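Local coordinates for oxidoreductase, NAD-binding/iron-sulfur cluster-binding protein (Nitratireductor pacificus pht-3B, PDB 6ZXU) that acts as a catabolic reductive dehalogenase, an oxidoreductase that carries cobalamin and two [4Fe-4S] clusters, at residues 41-46 against 226-231; 61-66 against 231-236; 148-153 against 166-171; 162-167 against 384-389; 175-180 against 196-201. All blocks are in the same frame, centred on the assembly; numbering follows the deposited sequence.

All five contacts lie away from the cofactor sites, and together they illustrate how polarity follows place in a fold. Interactions 1 and 5 are buried and apolar across the contact: a loop-to-loop leucine and phenylalanine cluster in the first, an alanine under a phenylalanine ring in the second. Interaction 4 is also buried, but adds a hydroxyl relay to its apolar packing. The partly buried interactions 2 and 3, centred about 8 Å apart, rely on side-chain amides and arginines bonded to backbone. Interactions 2, 3 and 5 all reach one antiparallel sheet; interactions 3 and 5 share helix 168-190. G231 is common to interactions 1 and 2, G166 and T167 to interactions 3 and 4.

Interaction 1 (41-46 against 226-231); sequences GPLALE and PFLRRG
L228, whose CD2 methyl packs 4.0 Å from CD1 of L43, opens a type I beta turn closed by a 3.1 Å hydrogen bond from G231 N to L228 O. No hydrogen bond joins the two segments themselves, and the side-chain contacts between them are apolar. L43 and F227 lie alongside each other, pointing opposite ways. The leucine sets its two branches differently: CD1 reaches the root of the aromatic side chain, 3.9 Å from F227 CB, whereas CD2 lies over one face of the ring, 4.1 Å from F227 CG. L45 comes to the same ring at its edge, its CD2 methyl 3.9 Å from F227 CE2 and near the ring plane. F227 CG is anti to the carbonyl carbon (chi1 -59°), and the ring it carries meets L43 with a face and L45 with an edge. V262 of helix 260-264 also touches the phenylalanine, and M121 is met by L43, L45 and L228 alike. Two largely non-regular segments thus meet beside M121 of strand 121-126, an outermost strand of an antiparallel four-stranded sheet; this is a loop-on-loop apolar cover at a sheet margin.

Interaction 2 (61-66 against 231-236); sequences QPEDGF and GFRLGV
Q61 and L234 are joined through both ends of the glutamine amide. OE1 accepts a 2.7 Å hydrogen bond from L234 N, bent to 135° at the hydrogen, while NE2 donates at 3.3 Å to a water that in turn gives a 2.6 Å bond to L234 O. The neighbouring strand 194-198 pairs with this strand at V236, through H197; two residues earlier, at L234, the glutamine amide and its water serve the backbone groups instead.

R233 is the second polar centre. Its chain is bent at chi2 and chi3 (both -71°), and NH1 at its end donates to two acceptors: P62 O, 2.8 Å away and in the guanidinium plane, and E63 OE1, 3.2 Å away in a salt bridge that meets the carboxylate from above its plane. NE is paired with D173 of helix 168-190, which supplies a second counter-charge. The amide of Q61 stacks on one face of the guanidinium, its CD 4.0 Å above the centre, with the two planes 24° apart.

Beside this polar group, P62 lays CG over one face of the F232 ring, 4.0 Å from its centroid, in a CH-pi contact set toward the rim. The ring of P62 also covers F232 O, which is buried with no polar partner in the model. The chemistry implies that the irregular segment is held to the strand by directional bonds, several of them to backbone groups, as well as by proline-ring packing, with a buried arginine whose charge is probably balanced by two carboxylates.

Interaction 3 (148-153 against 166-171); sequences VQFGRE and GTNAAR
At the first turn of helix 168-190, the side-chain amide of N168 pairs with the backbone of G151 just beyond the end of strand 142-149. OD1 receives G151 N at 2.9 Å, in its carbonyl plane and on a lone pair, and ND2 returns a nearly straight bond of 2.9 Å (169°) to G151 O. The other N-H of ND2 goes to the anti lone pair of E153 OE2, 3.0 Å away, so the amide is fixed at both ends and cannot readily flip. Its plane stacks on the F150 ring, 18° from parallel, with N168 CB 4.0 Å from the ring centroid.

The helix start itself is served from outside: T167 holds the N-cap position without a capping bond from its side chain, while D64 accepts from the backbone N-H groups of N168 and A169. An alanine in place of N168 would probably leave G151 N and O without their mates and take the amide layer off the F150 ring.

One turn on, R171 lays its guanidinium face over G151 N, and a side chain on that glycine would run into R171 NH2. NH1 bonds to Q149 O at 3.1 Å; NH2 reaches away to the carbonyl oxygen of Y389 on helix 376-390. A water that accepts from G166 N at 3.0 Å probably also donates to E153 OE2.

Interaction 4 (162-167 against 384-389); sequences EWIRGT and KALGYY
I164 and Y389 run side by side with their ends reversed, and the CG2 methyl of the isoleucine sits squarely over the centre of the tyrosine ring. It lies 3.6 Å from the ring centroid and 10° off the normal, a CH-pi contact. Y389 CG is anti to its backbone N (chi1 172°). At the far end of the ring, Y389 OH donates a 2.7 Å hydrogen bond to T167 OG1. The threonine hydroxyl in turn donates a hydrogen bond to I164 O, which also accepts from T167 N at 3.0 Å, so one carbonyl oxygen is gripped twice.

L386 fills the other flank with its two branches: CD1 lies 4.0 Å from I164 CG1, and CD2 meets W163 CE3 at 3.9 Å, leucine and tryptophan crossing at about a right angle. The indole is further held by a bond from NE1 to G370 O. The second I164 bond, from T167 N, closes a type II beta turn in which G166 takes the positive phi (81°) that favours glycine. Here a tight interhelical turn between helices 161-164 and 168-190 is packed against the flank of helix 376-390.

Interaction 5 (175-180 against 196-201); sequences RCAEIA and GHFSGD
A177 CB rests over the middle of the F198 ring, 3.5 Å from the centroid and 7° off the normal, a CH-pi contact in which all six ring carbons share. Cysteine adds a lighter touch, C176 CB lying 4.3 Å from F198 CB. A180 CB meets G196 CA at 4.1 Å; a side chain on the glycine would collide with A180 O.

The ring owes its place to the backbone around it. F198 CG stands between the backbone N and the carbonyl carbon (chi1 78°), and the type I turn from F198 to D201 curls back over the opposite ring face, with G200 N 3.4 Å above its plane. That turn is closed by paired bonds, F198 N to D201 O at 3.1 Å and D201 N to F198 O at 2.9 Å. An alanine at F198 would probably open a gap between A177 CB and the turn, leaving the turn without the ring it folds against.

Further out, H197 points away from the helix and binds T238 on the adjacent strand. R175 and E178 form salt bridges to E458 and R455 of helix 445-469. Residues 175-180 and 196-198 run antiparallel (171°), their axes 7.6 Å apart at closest approach, as consecutive helix and strand of an alpha/beta unit on an antiparallel sheet of strand order 1-2-4-3, repeated in the chain's second four-stranded sheet.

Interaction 1 (41-46 against 226-231)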
# COMPACT_ATOMS: atom_id res chain seq x y z
N GLY A 41 -9.27 2.69 -15.97
CA GLY A 41 -9.51 1.78 -14.87
C GLY A 41 -9.46 0.29 -15.26
O GLY A 41 -9.20 -0.08 -16.43
N PRO A 42 -9.83 -0.58 -14.30
CA PRO A 42 -9.78 -2.03 -14.53
C PRO A 42 -11.02 -2.63 -15.14
O PRO A 42 -10.96 -3.78 -15.55
CB PRO A 42 -9.54 -2.55 -13.13
CG PRO A 42 -10.28 -1.61 -12.25
CD PRO A 42 -10.13 -0.25 -12.89
N LEU A 43 -12.12 -1.89 -15.30
CA LEU A 43 -13.32 -2.36 -15.88
C LEU A 43 -13.51 -1.75 -17.29
O LEU A 43 -13.05 -0.63 -17.57
CB LEU A 43 -14.55 -2.00 -14.97
CG LEU A 43 -14.50 -2.58 -13.57
CD1 LEU A 43 -15.60 -1.93 -12.75
CD2 LEU A 43 -14.72 -4.11 -13.59
N ALA A 44 -14.22 -2.48 -18.13
CA ALA A 44 -14.43 -2.08 -19.55
C ALA A 44 -15.64 -1.11 -19.65
O ALA A 44 -16.57 -1.33 -20.43
CB ALA A 44 -14.64 -3.30 -20.47
N LEU A 45 -15.55 0.00 -18.94
CA LEU A 45 -16.60 1.01 -18.91
C LEU A 45 -16.82 1.66 -20.29
O LEU A 45 -17.92 2.03 -20.65
CB LEU A 45 -16.29 2.08 -17.88
CG LEU A 45 -16.08 1.61 -16.43
CD1 LEU A 45 -15.83 2.80 -15.49
CD2 LEU A 45 -17.20 0.75 -15.96
N GLU A 46 -15.78 1.77 -21.06
CA GLU A 46 -15.87 2.33 -22.38
C GLU A 46 -16.63 1.47 -23.37
O GLU A 46 -16.86 1.89 -24.51
CB GLU A 46 -14.46 2.69 -22.91
CG GLU A 46 -13.63 1.49 -23.42
CD GLU A 46 -12.90 0.64 -22.31
OE1 GLU A 46 -13.08 0.90 -21.08
OE2 GLU A 46 -12.18 -0.31 -22.70
N PRO A 226 -23.33 -1.15 -13.29
CA PRO A 226 -22.75 -2.30 -14.02
C PRO A 226 -21.46 -2.78 -13.31
O PRO A 226 -20.70 -1.96 -12.79
CB PRO A 226 -22.40 -1.70 -15.40
CG PRO A 226 -22.23 -0.25 -15.15
CD PRO A 226 -23.25 0.07 -14.08
N PHE A 227 -21.28 -4.08 -13.28
CA PHE A 227 -20.13 -4.76 -12.74
C PHE A 227 -20.04 -4.85 -11.23
O PHE A 227 -19.43 -5.74 -10.73
CB PHE A 227 -18.82 -4.08 -13.27
CG PHE A 227 -18.65 -4.07 -14.77
CD1 PHE A 227 -18.58 -5.26 -15.49
CD2 PHE A 227 -18.51 -2.89 -15.46
CE1 PHE A 227 -18.39 -5.26 -16.84
CE2 PHE A 227 -18.26 -2.88 -16.81
CZ PHE A 227 -18.23 -4.06 -17.51
N LEU A 228 -20.64 -3.94 -10.48
CA LEU A 228 -20.48 -3.89 -9.01
C LEU A 228 -21.64 -4.59 -8.34
O LEU A 228 -22.42 -4.02 -7.63
CB LEU A 228 -20.33 -2.48 -8.55
CG LEU A 228 -19.27 -1.64 -9.21
CD1 LEU A 228 -19.09 -0.34 -8.43
CD2 LEU A 228 -17.92 -2.31 -9.47
N ARG A 229 -21.70 -5.88 -8.56
CA ARG A 229 -22.79 -6.71 -8.20
C ARG A 229 -22.92 -6.93 -6.69
O ARG A 229 -23.98 -7.31 -6.20
CB ARG A 229 -22.64 -8.06 -8.94
CG ARG A 229 -22.75 -7.97 -10.47
N ARG A 230 -21.88 -6.65 -5.92
CA ARG A 230 -22.04 -6.70 -4.48
C ARG A 230 -22.74 -5.48 -3.82
O ARG A 230 -23.03 -5.52 -2.64
CB ARG A 230 -20.68 -6.95 -3.81
CG ARG A 230 -20.05 -8.15 -4.39
CD ARG A 230 -18.97 -8.72 -3.46
NE ARG A 230 -17.68 -8.19 -3.80
CZ ARG A 230 -16.81 -8.81 -4.62
NH1 ARG A 230 -17.07 -9.99 -5.15
NH2 ARG A 230 -15.64 -8.24 -4.85
N GLY A 231 -23.00 -4.43 -4.57
CA GLY A 231 -23.35 -3.17 -3.99
C GLY A 231 -22.15 -2.29 -3.90
O GLY A 231 -21.03 -2.70 -4.18

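Interaction 2 (61-66 against 231-236)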
# COMPACT_ATOMS: atom_id res chain seq x y z
N GLN A 61 -28.56 4.98 -2.49
CA GLN A 61 -27.44 4.08 -2.56
C GLN A 61 -27.82 2.74 -2.02
O GLN A 61 -28.68 2.65 -1.18
CB GLN A 61 -26.25 4.61 -1.78
CG GLN A 61 -25.67 5.89 -2.30
CD GLN A 61 -24.38 6.23 -1.60
OE1 GLN A 61 -23.40 5.56 -1.80
NE2 GLN A 61 -24.36 7.31 -0.84
N PRO A 62 -27.19 1.66 -2.52
CA PRO A 62 -27.28 0.36 -1.87
C PRO A 62 -26.94 0.37 -0.39
O PRO A 62 -26.14 1.16 0.07
CB PRO A 62 -26.21 -0.51 -2.60
CG PRO A 62 -26.05 0.15 -3.93
CD PRO A 62 -26.25 1.62 -3.67
N GLU A 63 -27.57 -0.54 0.32
CA GLU A 63 -27.45 -0.66 1.76
C GLU A 63 -27.21 -2.11 2.09
O GLU A 63 -27.44 -2.99 1.27
CB GLU A 63 -28.76 -0.24 2.46
CG GLU A 63 -29.02 1.27 2.41
CD GLU A 63 -28.07 2.11 3.30
OE1 GLU A 63 -28.21 3.39 3.31
OE2 GLU A 63 -27.22 1.48 4.04
N ASP A 64 -26.80 -2.36 3.33
CA ASP A 64 -26.70 -3.75 3.83
C ASP A 64 -28.09 -4.41 3.99
O ASP A 64 -29.06 -3.74 4.34
CB ASP A 64 -26.06 -3.81 5.20
CG ASP A 64 -24.64 -3.38 5.20
OD1 ASP A 64 -24.45 -2.13 5.28
OD2 ASP A 64 -23.70 -4.29 5.27
N GLY A 65 -28.14 -5.73 3.73
CA GLY A 65 -29.35 -6.54 3.92
C GLY A 65 -29.73 -6.72 5.38
O GLY A 65 -30.92 -6.63 5.71
N PHE A 66 -28.73 -6.92 6.24
CA PHE A 66 -28.94 -7.16 7.66
C PHE A 66 -28.43 -6.02 8.48
O PHE A 66 -27.58 -5.23 8.06
CB PHE A 66 -28.24 -8.44 8.10
CG PHE A 66 -28.38 -9.56 7.12
CD1 PHE A 66 -27.48 -9.70 6.07
CD2 PHE A 66 -29.47 -10.46 7.21
CE1 PHE A 66 -27.61 -10.74 5.16
CE2 PHE A 66 -29.61 -11.48 6.29
CZ PHE A 66 -28.68 -11.63 5.27
N GLY A 231 -23.00 -4.43 -4.57
CA GLY A 231 -23.35 -3.17 -3.99
C GLY A 231 -22.15 -2.29 -3.90
O GLY A 231 -21.03 -2.70 -4.18
N PHE A 232 -22.38 -1.02 -3.57
CA PHE A 232 -21.36 -0.02 -3.61
C PHE A 232 -21.86 1.22 -2.81
O PHE A 232 -23.03 1.32 -2.48
CB PHE A 232 -21.03 0.39 -5.05
CG PHE A 232 -22.19 1.01 -5.77
CD1 PHE A 232 -23.11 0.22 -6.41
CD2 PHE A 232 -22.39 2.37 -5.73
CE1 PHE A 232 -24.21 0.79 -7.05
CE2 PHE A 232 -23.48 2.95 -6.40
CZ PHE A 232 -24.37 2.17 -7.05
N ARG A 233 -20.92 2.13 -2.53
CA ARG A 233 -21.18 3.43 -2.00
C ARG A 233 -20.45 4.45 -2.79
O ARG A 233 -19.52 4.10 -3.54
CB ARG A 233 -20.84 3.53 -0.49
CG ARG A 233 -21.48 2.46 0.34
CD ARG A 233 -23.00 2.62 0.52
NE ARG A 233 -23.27 3.74 1.40
CZ ARG A 233 -24.46 4.09 1.87
NH1 ARG A 233 -25.55 3.41 1.62
NH2 ARG A 233 -24.52 5.11 2.70
N LEU A 234 -20.88 5.73 -2.66
CA LEU A 234 -20.38 6.85 -3.48
C LEU A 234 -19.60 7.90 -2.73
O LEU A 234 -19.87 8.16 -1.57
CB LEU A 234 -21.54 7.58 -4.14
CG LEU A 234 -22.40 6.74 -5.05
CD1 LEU A 234 -23.73 7.48 -5.32
CD2 LEU A 234 -21.65 6.48 -6.35
N GLY A 235 -18.61 8.48 -3.41
CA GLY A 235 -17.95 9.68 -2.98
C GLY A 235 -17.95 10.64 -4.18
O GLY A 235 -18.01 10.22 -5.32
N VAL A 236 -17.87 11.93 -3.89
CA VAL A 236 -17.87 13.02 -4.89
C VAL A 236 -16.86 14.07 -4.47
O VAL A 236 -16.67 14.36 -3.28
CB VAL A 236 -19.25 13.66 -5.03
CG1 VAL A 236 -19.16 14.87 -5.94
CG2 VAL A 236 -20.27 12.65 -5.53
O HOH W 1 -21.40 7.55 0.49

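Interaction 3 (148-153 against 166-171)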
# COMPACT_ATOMS: atom_id res chain seq x y z
N VAL A 148 -17.14 2.87 -4.71
CA VAL A 148 -16.33 1.77 -4.17
C VAL A 148 -17.26 0.59 -3.97
O VAL A 148 -18.27 0.69 -3.27
CB VAL A 148 -15.63 2.21 -2.83
CG1 VAL A 148 -14.97 1.02 -2.10
CG2 VAL A 148 -14.63 3.28 -3.11
N GLN A 149 -16.89 -0.57 -4.46
CA GLN A 149 -17.69 -1.78 -4.24
C GLN A 149 -17.68 -2.26 -2.80
O GLN A 149 -16.71 -2.13 -2.09
CB GLN A 149 -17.21 -2.92 -5.18
CG GLN A 149 -18.20 -4.07 -5.19
CD GLN A 149 -18.04 -5.12 -6.29
OE1 GLN A 149 -18.98 -5.85 -6.60
NE2 GLN A 149 -16.85 -5.24 -6.80
N PHE A 150 -18.81 -2.81 -2.35
CA PHE A 150 -18.88 -3.46 -1.08
C PHE A 150 -17.82 -4.51 -1.00
O PHE A 150 -17.52 -5.16 -2.00
CB PHE A 150 -20.25 -4.19 -0.91
CG PHE A 150 -21.36 -3.33 -0.37
CD1 PHE A 150 -21.28 -1.99 -0.38
CD2 PHE A 150 -22.54 -3.92 0.08
CE1 PHE A 150 -22.32 -1.19 0.07
CE2 PHE A 150 -23.57 -3.13 0.55
CZ PHE A 150 -23.47 -1.75 0.53
N GLY A 151 -17.33 -4.74 0.21
CA GLY A 151 -16.42 -5.87 0.46
C GLY A 151 -17.12 -7.20 0.43
O GLY A 151 -18.31 -7.30 0.74
N ARG A 152 -16.37 -8.25 0.11
CA ARG A 152 -16.83 -9.60 0.33
C ARG A 152 -16.96 -9.88 1.83
O ARG A 152 -16.15 -9.41 2.64
CB ARG A 152 -15.84 -10.62 -0.21
CG ARG A 152 -15.77 -10.72 -1.71
CD ARG A 152 -14.78 -11.83 -2.13
NE ARG A 152 -15.24 -13.11 -1.66
CZ ARG A 152 -14.45 -14.16 -1.39
NH1 ARG A 152 -13.15 -14.12 -1.59
NH2 ARG A 152 -14.97 -15.26 -0.90
N GLU A 153 -17.99 -10.62 2.21
CA GLU A 153 -18.17 -10.95 3.61
C GLU A 153 -18.03 -12.48 3.79
O GLU A 153 -18.20 -13.24 2.87
CB GLU A 153 -19.54 -10.51 4.12
CG GLU A 153 -19.89 -9.06 3.81
CD GLU A 153 -21.26 -8.62 4.45
OE1 GLU A 153 -21.78 -9.40 5.30
OE2 GLU A 153 -21.79 -7.48 4.17
N GLY A 166 -23.63 -6.70 8.24
CA GLY A 166 -24.28 -5.45 8.42
C GLY A 166 -23.39 -4.21 8.45
O GLY A 166 -23.89 -3.12 8.66
N THR A 167 -22.07 -4.35 8.25
CA THR A 167 -21.17 -3.21 8.33
C THR A 167 -20.67 -2.70 6.95
O THR A 167 -19.88 -1.80 6.90
CB THR A 167 -19.91 -3.56 9.15
OG1 THR A 167 -19.13 -4.53 8.42
CG2 THR A 167 -20.29 -4.11 10.52
N ASN A 168 -21.22 -3.20 5.89
CA ASN A 168 -20.61 -2.96 4.59
C ASN A 168 -20.78 -1.56 4.09
O ASN A 168 -19.85 -0.94 3.58
CB ASN A 168 -21.14 -3.99 3.60
CG ASN A 168 -20.05 -4.53 2.71
OD1 ASN A 168 -19.09 -3.83 2.36
ND2 ASN A 168 -20.16 -5.76 2.36
N ALA A 169 -21.94 -0.98 4.31
CA ALA A 169 -22.16 0.40 3.88
C ALA A 169 -21.34 1.37 4.64
O ALA A 169 -20.79 2.31 4.08
CB ALA A 169 -23.63 0.75 4.03
N ALA A 170 -21.17 1.14 5.93
CA ALA A 170 -20.26 1.99 6.76
C ALA A 170 -18.77 1.77 6.46
O ALA A 170 -18.01 2.71 6.35
CB ALA A 170 -20.52 1.73 8.24
N ARG A 171 -18.37 0.52 6.28
CA ARG A 171 -17.03 0.18 5.80
C ARG A 171 -16.74 0.85 4.44
O ARG A 171 -15.72 1.48 4.25
CB ARG A 171 -16.92 -1.34 5.70
CG ARG A 171 -15.66 -1.94 5.07
CD ARG A 171 -15.96 -2.19 3.62
NE ARG A 171 -15.00 -2.95 2.85
CZ ARG A 171 -14.88 -2.83 1.55
NH1 ARG A 171 -15.69 -2.05 0.85
NH2 ARG A 171 -14.00 -3.56 0.90
O HOH W 2 -24.65 -7.58 5.53

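Interaction 4 (162-167 against 384-389)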
# COMPACT_ATOMS: atom_id res chain seq x y z
N GLU A 162 -20.06 -12.59 12.37
CA GLU A 162 -20.69 -11.65 13.30
C GLU A 162 -19.95 -10.33 13.40
O GLU A 162 -20.56 -9.27 13.70
CB GLU A 162 -20.78 -12.30 14.75
N TRP A 163 -18.63 -10.34 13.20
CA TRP A 163 -17.89 -9.09 13.24
C TRP A 163 -18.23 -8.15 12.07
O TRP A 163 -18.14 -6.95 12.18
CB TRP A 163 -16.41 -9.34 13.19
CG TRP A 163 -15.82 -10.17 14.30
CD1 TRP A 163 -16.48 -10.71 15.37
CD2 TRP A 163 -14.45 -10.52 14.47
NE1 TRP A 163 -15.61 -11.38 16.17
CE2 TRP A 163 -14.35 -11.29 15.64
CE3 TRP A 163 -13.30 -10.33 13.70
CZ2 TRP A 163 -13.14 -11.86 16.06
CZ3 TRP A 163 -12.06 -10.85 14.15
CH2 TRP A 163 -12.00 -11.60 15.33
N ILE A 164 -18.63 -8.73 10.95
CA ILE A 164 -18.67 -8.04 9.66
C ILE A 164 -20.08 -7.80 9.14
O ILE A 164 -20.32 -6.78 8.50
CB ILE A 164 -17.83 -8.86 8.62
CG1 ILE A 164 -16.36 -8.70 8.93
CG2 ILE A 164 -18.10 -8.47 7.19
CD1 ILE A 164 -15.49 -9.78 8.34
N ARG A 165 -20.98 -8.72 9.44
CA ARG A 165 -22.37 -8.64 8.93
C ARG A 165 -23.05 -7.34 9.25
O ARG A 165 -22.96 -6.87 10.38
CB ARG A 165 -23.20 -9.81 9.46
CG ARG A 165 -24.46 -10.04 8.63
CD ARG A 165 -24.72 -11.53 8.45
NE ARG A 165 -23.72 -12.19 7.56
CZ ARG A 165 -23.45 -13.52 7.54
NH1 ARG A 165 -24.11 -14.39 8.35
NH2 ARG A 165 -22.49 -13.97 6.70
N GLY A 166 -23.63 -6.70 8.24
CA GLY A 166 -24.28 -5.45 8.42
C GLY A 166 -23.39 -4.21 8.45
O GLY A 166 -23.89 -3.12 8.66
N THR A 167 -22.07 -4.35 8.25
CA THR A 167 -21.17 -3.21 8.33
C THR A 167 -20.67 -2.70 6.95
O THR A 167 -19.88 -1.80 6.90
CB THR A 167 -19.91 -3.56 9.15
OG1 THR A 167 -19.13 -4.53 8.42
CG2 THR A 167 -20.29 -4.11 10.52
N LYS A 384 -7.94 -12.80 9.66
CA LYS A 384 -7.64 -12.80 8.25
C LYS A 384 -8.81 -12.34 7.37
O LYS A 384 -8.66 -11.45 6.57
CB LYS A 384 -7.09 -14.13 7.79
CG LYS A 384 -5.80 -14.49 8.45
CD LYS A 384 -5.28 -15.82 7.94
CE LYS A 384 -3.97 -16.15 8.59
NZ LYS A 384 -3.45 -17.40 8.02
N ALA A 385 -9.98 -12.90 7.59
CA ALA A 385 -11.18 -12.49 6.87
C ALA A 385 -11.42 -10.98 7.07
O ALA A 385 -11.79 -10.27 6.09
CB ALA A 385 -12.39 -13.29 7.36
N LEU A 386 -11.22 -10.49 8.26
CA LEU A 386 -11.40 -9.11 8.58
C LEU A 386 -10.44 -8.25 7.80
O LEU A 386 -10.85 -7.26 7.14
CB LEU A 386 -11.28 -8.88 10.06
CG LEU A 386 -11.50 -7.50 10.58
CD1 LEU A 386 -12.88 -7.03 10.14
CD2 LEU A 386 -11.36 -7.36 12.10
N GLY A 387 -9.19 -8.62 7.76
CA GLY A 387 -8.20 -7.83 6.97
C GLY A 387 -8.54 -7.83 5.48
O GLY A 387 -8.47 -6.77 4.87
N TYR A 388 -8.99 -8.94 4.92
CA TYR A 388 -9.32 -9.01 3.47
C TYR A 388 -10.55 -8.19 3.15
O TYR A 388 -10.56 -7.38 2.23
CB TYR A 388 -9.41 -10.45 2.99
CG TYR A 388 -8.08 -11.16 3.07
CD1 TYR A 388 -6.95 -10.69 2.35
CD2 TYR A 388 -7.92 -12.30 3.80
CE1 TYR A 388 -5.75 -11.32 2.44
CE2 TYR A 388 -6.68 -12.98 3.87
CZ TYR A 388 -5.61 -12.48 3.20
OH TYR A 388 -4.38 -13.11 3.24
N TYR A 389 -11.52 -8.23 4.05
CA TYR A 389 -12.71 -7.41 3.95
C TYR A 389 -12.43 -5.94 3.88
O TYR A 389 -13.10 -5.19 3.17
CB TYR A 389 -13.64 -7.69 5.17
CG TYR A 389 -14.83 -6.81 5.30
CD1 TYR A 389 -15.90 -6.83 4.36
CD2 TYR A 389 -14.96 -5.98 6.38
CE1 TYR A 389 -17.05 -6.05 4.55
CE2 TYR A 389 -16.11 -5.23 6.59
CZ TYR A 389 -17.14 -5.27 5.64
OH TYR A 389 -18.23 -4.50 5.88

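Interaction 5 (175-180 against 196-201)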
# COMPACT_ATOMS: atom_id res chain seq x y z
N ARG A 175 -14.14 4.18 3.26
CA ARG A 175 -13.22 4.20 2.14
C ARG A 175 -13.58 5.35 1.19
O ARG A 175 -12.70 5.98 0.68
CB ARG A 175 -13.25 2.83 1.46
CG ARG A 175 -12.33 2.67 0.29
CD ARG A 175 -10.87 2.83 0.59
NE ARG A 175 -10.49 2.21 1.89
CZ ARG A 175 -10.36 0.90 2.10
NH1 ARG A 175 -10.61 0.02 1.11
NH2 ARG A 175 -10.02 0.43 3.33
N CYS A 176 -14.87 5.65 1.00
CA CYS A 176 -15.31 6.78 0.15
C CYS A 176 -14.90 8.13 0.72
O CYS A 176 -14.38 8.97 -0.01
CB CYS A 176 -16.78 6.73 -0.08
SG CYS A 176 -17.24 5.43 -1.21
N ALA A 177 -15.01 8.30 2.02
CA ALA A 177 -14.58 9.52 2.66
C ALA A 177 -13.10 9.70 2.54
O ALA A 177 -12.60 10.75 2.30
CB ALA A 177 -14.98 9.49 4.09
N GLU A 178 -12.38 8.62 2.77
CA GLU A 178 -10.94 8.63 2.63
C GLU A 178 -10.50 9.10 1.26
O GLU A 178 -9.68 10.03 1.13
CB GLU A 178 -10.43 7.19 2.81
CG GLU A 178 -8.92 7.03 2.71
CD GLU A 178 -8.52 5.72 1.98
OE1 GLU A 178 -8.71 4.60 2.53
OE2 GLU A 178 -8.01 5.79 0.81
N ILE A 179 -10.99 8.46 0.21
CA ILE A 179 -10.66 8.83 -1.17
C ILE A 179 -11.09 10.26 -1.47
O ILE A 179 -10.33 11.05 -2.02
CB ILE A 179 -11.29 7.83 -2.19
CG1 ILE A 179 -10.72 6.45 -1.93
CG2 ILE A 179 -11.08 8.34 -3.60
CD1 ILE A 179 -11.34 5.37 -2.78
N ALA A 180 -12.30 10.65 -1.07
CA ALA A 180 -12.78 12.05 -1.33
C ALA A 180 -11.94 13.11 -0.65
O ALA A 180 -11.70 14.17 -1.22
CB ALA A 180 -14.24 12.18 -0.89
N GLY A 196 -14.96 17.50 -0.76
CA GLY A 196 -15.32 16.12 -0.84
C GLY A 196 -16.65 15.88 -0.17
O GLY A 196 -17.05 16.62 0.73
N HIS A 197 -17.33 14.87 -0.64
CA HIS A 197 -18.64 14.52 -0.16
C HIS A 197 -18.80 13.05 -0.09
O HIS A 197 -18.32 12.31 -0.99
CB HIS A 197 -19.77 15.11 -1.11
CG HIS A 197 -19.58 16.53 -1.50
ND1 HIS A 197 -20.31 17.58 -0.96
CD2 HIS A 197 -18.74 17.09 -2.40
CE1 HIS A 197 -19.93 18.71 -1.52
NE2 HIS A 197 -19.00 18.44 -2.40
N PHE A 198 -19.52 12.56 0.91
CA PHE A 198 -19.92 11.17 0.93
C PHE A 198 -21.13 11.11 1.82
O PHE A 198 -21.60 12.15 2.29
CB PHE A 198 -18.79 10.25 1.42
CG PHE A 198 -18.59 10.25 2.92
CD1 PHE A 198 -18.11 11.37 3.52
CD2 PHE A 198 -18.92 9.15 3.68
CE1 PHE A 198 -17.97 11.39 4.88
CE2 PHE A 198 -18.73 9.14 5.04
CZ PHE A 198 -18.32 10.30 5.65
N SER A 199 -21.70 9.94 1.96
CA SER A 199 -22.99 9.84 2.67
C SER A 199 -23.01 10.55 4.06
O SER A 199 -23.97 11.16 4.42
CB SER A 199 -23.32 8.39 2.85
OG SER A 199 -24.50 8.33 3.59
N GLY A 200 -21.94 10.38 4.83
CA GLY A 200 -21.78 10.97 6.11
C GLY A 200 -21.65 12.49 6.17
O GLY A 200 -21.92 13.06 7.23
N ASP A 201 -21.33 13.15 5.05
CA ASP A 201 -21.22 14.58 4.97
C ASP A 201 -21.23 14.97 3.51
O ASP A 201 -20.18 14.93 2.83
CB ASP A 201 -19.92 15.06 5.63
CG ASP A 201 -19.81 16.61 5.76
OD1 ASP A 201 -19.98 17.32 4.76
OD2 ASP A 201 -19.55 17.13 6.88